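Local coordinates for protein post-proline cleaving enzyme (Rickettsia typhi, PDB 4HVT) that probably acts as a serine endopeptidase of the prolyl oligopeptidase family, cleaving peptides on the carboxyl side of proline, at residues D69-P74 with F496-N501. Residues are numbered along the deposited sequence; the frame is centred on the assembly and turned at random.
Sequences DQRKTP and FSRIKN
K72 and R498 mark the closest approach of the two backbones, yet their CA atoms stay 9.8 Å apart, so D69-P74, with a type I turn from D69 to K72, meets the start of helix 498-505 through side chains. R498 spans the distance: CG stands anti to the backbone N (chi1 -163°) and the chain runs on extended to NE, delivering the guanidinium to D69. Both terminal nitrogens converge on one oxygen. R498 NH2 donates to D69 OD2 at 2.8 Å (152° at the hydrogen); OD2 lies close to the guanidinium plane, and the nitrogen comes in on the anti side, tilted somewhat from the carboxylate plane. R498 NH1 adds a weak bond to D69 OD2 at 3.2 Å. The D69 carboxylate and R498 guanidinium planes are 65° apart and both nitrogens meet OD2 alone, so this is not a flat two-oxygen salt bridge. The syn side of D69 OD2 goes to R71 NH2 at 3.0 Å, and R498 NH2 and R71 NH2 reach OD2 from the same face of its plane. D69 OD1 accepts from R71 N at 2.9 Å, an Asx turn, and weakly from R71 NE; together these R71 bonds would limit rotation of the carboxylate. The D69-R71-R498 salt-bridge network ties the connection between helix 56-67 and the first strand of the N-terminal beta-propeller to the alpha/beta-hydrolase domain, the second half of the two-domain prolyl oligopeptidase architecture. R71 NH2 and R498 NH2 come within 3.8 Å, a closeness their shared carboxylate probably offsets. E502 forms a salt bridge with R498 NE, and Y440 a cation-pi contact with R498. At the guanidinium edge, K72 CG sits 4.0 Å from R498 NH1, while the lysine's end leads away to the carbonyl oxygens of F67 and M88. S497 OG caps the helix by accepting from K500 N at 3.2 Å.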
loop_
_atom_site.group_PDB
_atom_site.type_symbol
_atom_site.label_atom_id
_atom_site.label_comp_id
_atom_site.label_asym_id
_atom_site.label_seq_id
_atom_site.Cartn_x
_atom_site.Cartn_y
_atom_site.Cartn_z
ATOM N N ASP A 69 2.467 -14.031 18.296
ATOM C CA ASP A 69 3.808 -14.411 18.753
ATOM C C ASP A 69 4.509 -13.228 19.437
ATOM O O ASP A 69 4.702 -12.168 18.852
ATOM C CB ASP A 69 4.598 -14.932 17.544
ATOM C CG ASP A 69 5.931 -15.541 17.898
ATOM O OD1 ASP A 69 6.222 -15.697 19.086
ATOM O OD2 ASP A 69 6.669 -15.869 16.934
ATOM N N GLN A 70 4.913 -13.422 20.694
ATOM C CA GLN A 70 5.725 -12.404 21.349
ATOM C C GLN A 70 7.124 -12.279 20.701
ATOM O O GLN A 70 7.839 -11.325 20.970
ATOM C CB GLN A 70 5.862 -12.715 22.855
ATOM C CG GLN A 70 4.567 -12.554 23.641
ATOM C CD GLN A 70 3.983 -11.167 23.526
ATOM O OE1 GLN A 70 4.628 -10.186 23.893
ATOM N NE2 GLN A 70 2.760 -11.060 22.989
ATOM N N ARG A 71 7.520 -13.220 19.851
ATOM C CA ARG A 71 8.809 -13.101 19.150
ATOM C C ARG A 71 8.703 -12.410 17.792
ATOM O O ARG A 71 9.669 -12.366 17.074
ATOM C CB ARG A 71 9.518 -14.463 19.023
ATOM C CG ARG A 71 9.756 -15.200 20.334
ATOM C CD ARG A 71 10.160 -16.669 20.058
ATOM N NE ARG A 71 9.214 -17.110 19.048
ATOM C CZ ARG A 71 9.250 -18.199 18.284
ATOM N NH1 ARG A 71 10.178 -19.176 18.430
ATOM N NH2 ARG A 71 8.249 -18.329 17.396
ATOM N N LYS A 72 7.546 -11.849 17.436
ATOM C CA LYS A 72 7.470 -10.985 16.200
ATOM C C LYS A 72 8.495 -9.865 16.239
ATOM O O LYS A 72 8.792 -9.323 17.318
ATOM C CB LYS A 72 6.090 -10.342 16.027
ATOM C CG LYS A 72 4.982 -11.302 15.709
ATOM C CD LYS A 72 3.687 -10.557 15.342
ATOM C CE LYS A 72 3.077 -9.799 16.491
ATOM N NZ LYS A 72 1.741 -9.215 16.107
ATOM N N THR A 73 9.016 -9.499 15.073
ATOM C CA THR A 73 10.057 -8.489 15.000
ATOM C C THR A 73 9.454 -7.121 15.178
ATOM O O THR A 73 8.536 -6.758 14.398
ATOM C CB THR A 73 10.797 -8.569 13.658
ATOM O OG1 THR A 73 11.420 -9.864 13.591
ATOM C CG2 THR A 73 11.855 -7.502 13.592
ATOM N N PRO A 74 9.952 -6.357 16.187
ATOM C CA PRO A 74 9.403 -5.000 16.398
ATOM C C PRO A 74 10.129 -3.948 15.545
ATOM O O PRO A 74 11.103 -3.372 15.960
ATOM C CB PRO A 74 9.653 -4.777 17.895
ATOM C CG PRO A 74 10.929 -5.514 18.162
ATOM C CD PRO A 74 10.893 -6.718 17.261
ATOM N N PHE A 496 9.590 -11.251 2.367
ATOM C CA PHE A 496 9.450 -12.398 3.242
ATOM C C PHE A 496 8.079 -12.357 3.871
ATOM O O PHE A 496 7.724 -11.370 4.529
ATOM C CB PHE A 496 10.519 -12.353 4.379
ATOM C CG PHE A 496 10.513 -13.580 5.255
ATOM C CD1 PHE A 496 9.707 -13.649 6.393
ATOM C CD2 PHE A 496 11.260 -14.670 4.903
ATOM C CE1 PHE A 496 9.701 -14.760 7.202
ATOM C CE2 PHE A 496 11.274 -15.796 5.709
ATOM C CZ PHE A 496 10.475 -15.848 6.835
ATOM N N SER A 497 7.270 -13.384 3.625
ATOM C CA SER A 497 5.988 -13.546 4.308
ATOM C C SER A 497 6.022 -14.708 5.265
ATOM O O SER A 497 6.025 -15.870 4.843
ATOM C CB SER A 497 4.866 -13.774 3.298
ATOM O OG SER A 497 3.635 -14.039 3.994
ATOM N N ARG A 498 5.987 -14.393 6.547
ATOM C CA ARG A 498 5.978 -15.405 7.557
ATOM C C ARG A 498 4.739 -16.295 7.432
ATOM O O ARG A 498 4.827 -17.515 7.546
ATOM C CB ARG A 498 6.048 -14.746 8.919
ATOM C CG ARG A 498 6.431 -15.706 9.966
ATOM C CD ARG A 498 6.762 -15.010 11.260
ATOM N NE ARG A 498 6.691 -16.045 12.251
ATOM C CZ ARG A 498 6.523 -15.850 13.543
ATOM N NH1 ARG A 498 6.470 -14.626 14.029
ATOM N NH2 ARG A 498 6.464 -16.904 14.339
ATOM N N ILE A 499 3.576 -15.691 7.187
ATOM C CA ILE A 499 2.370 -16.488 7.126
ATOM C C ILE A 499 2.424 -17.470 5.944
ATOM O O ILE A 499 2.116 -18.644 6.083
ATOM C CB ILE A 499 1.090 -15.624 6.998
ATOM C CG1 ILE A 499 0.881 -14.731 8.228
ATOM C CG2 ILE A 499 -0.105 -16.544 6.818
ATOM C CD1 ILE A 499 0.365 -15.483 9.444
ATOM N N LYS A 500 2.748 -16.982 4.758
ATOM C CA LYS A 500 2.771 -17.858 3.592
ATOM C C LYS A 500 3.852 -18.921 3.749
ATOM O O LYS A 500 3.635 -20.088 3.484
ATOM C CB LYS A 500 2.991 -17.051 2.296
ATOM N N ASN A 501 5.046 -18.519 4.208
ATOM C CA ASN A 501 6.116 -19.484 4.345
ATOM C C ASN A 501 5.819 -20.568 5.366
ATOM O O ASN A 501 6.112 -21.744 5.150
ATOM C CB ASN A 501 7.434 -18.785 4.736
ATOM C CG ASN A 501 8.064 -18.038 3.567
ATOM O OD1 ASN A 501 7.753 -18.306 2.401
ATOM N ND2 ASN A 501 8.890 -17.058 3.866
#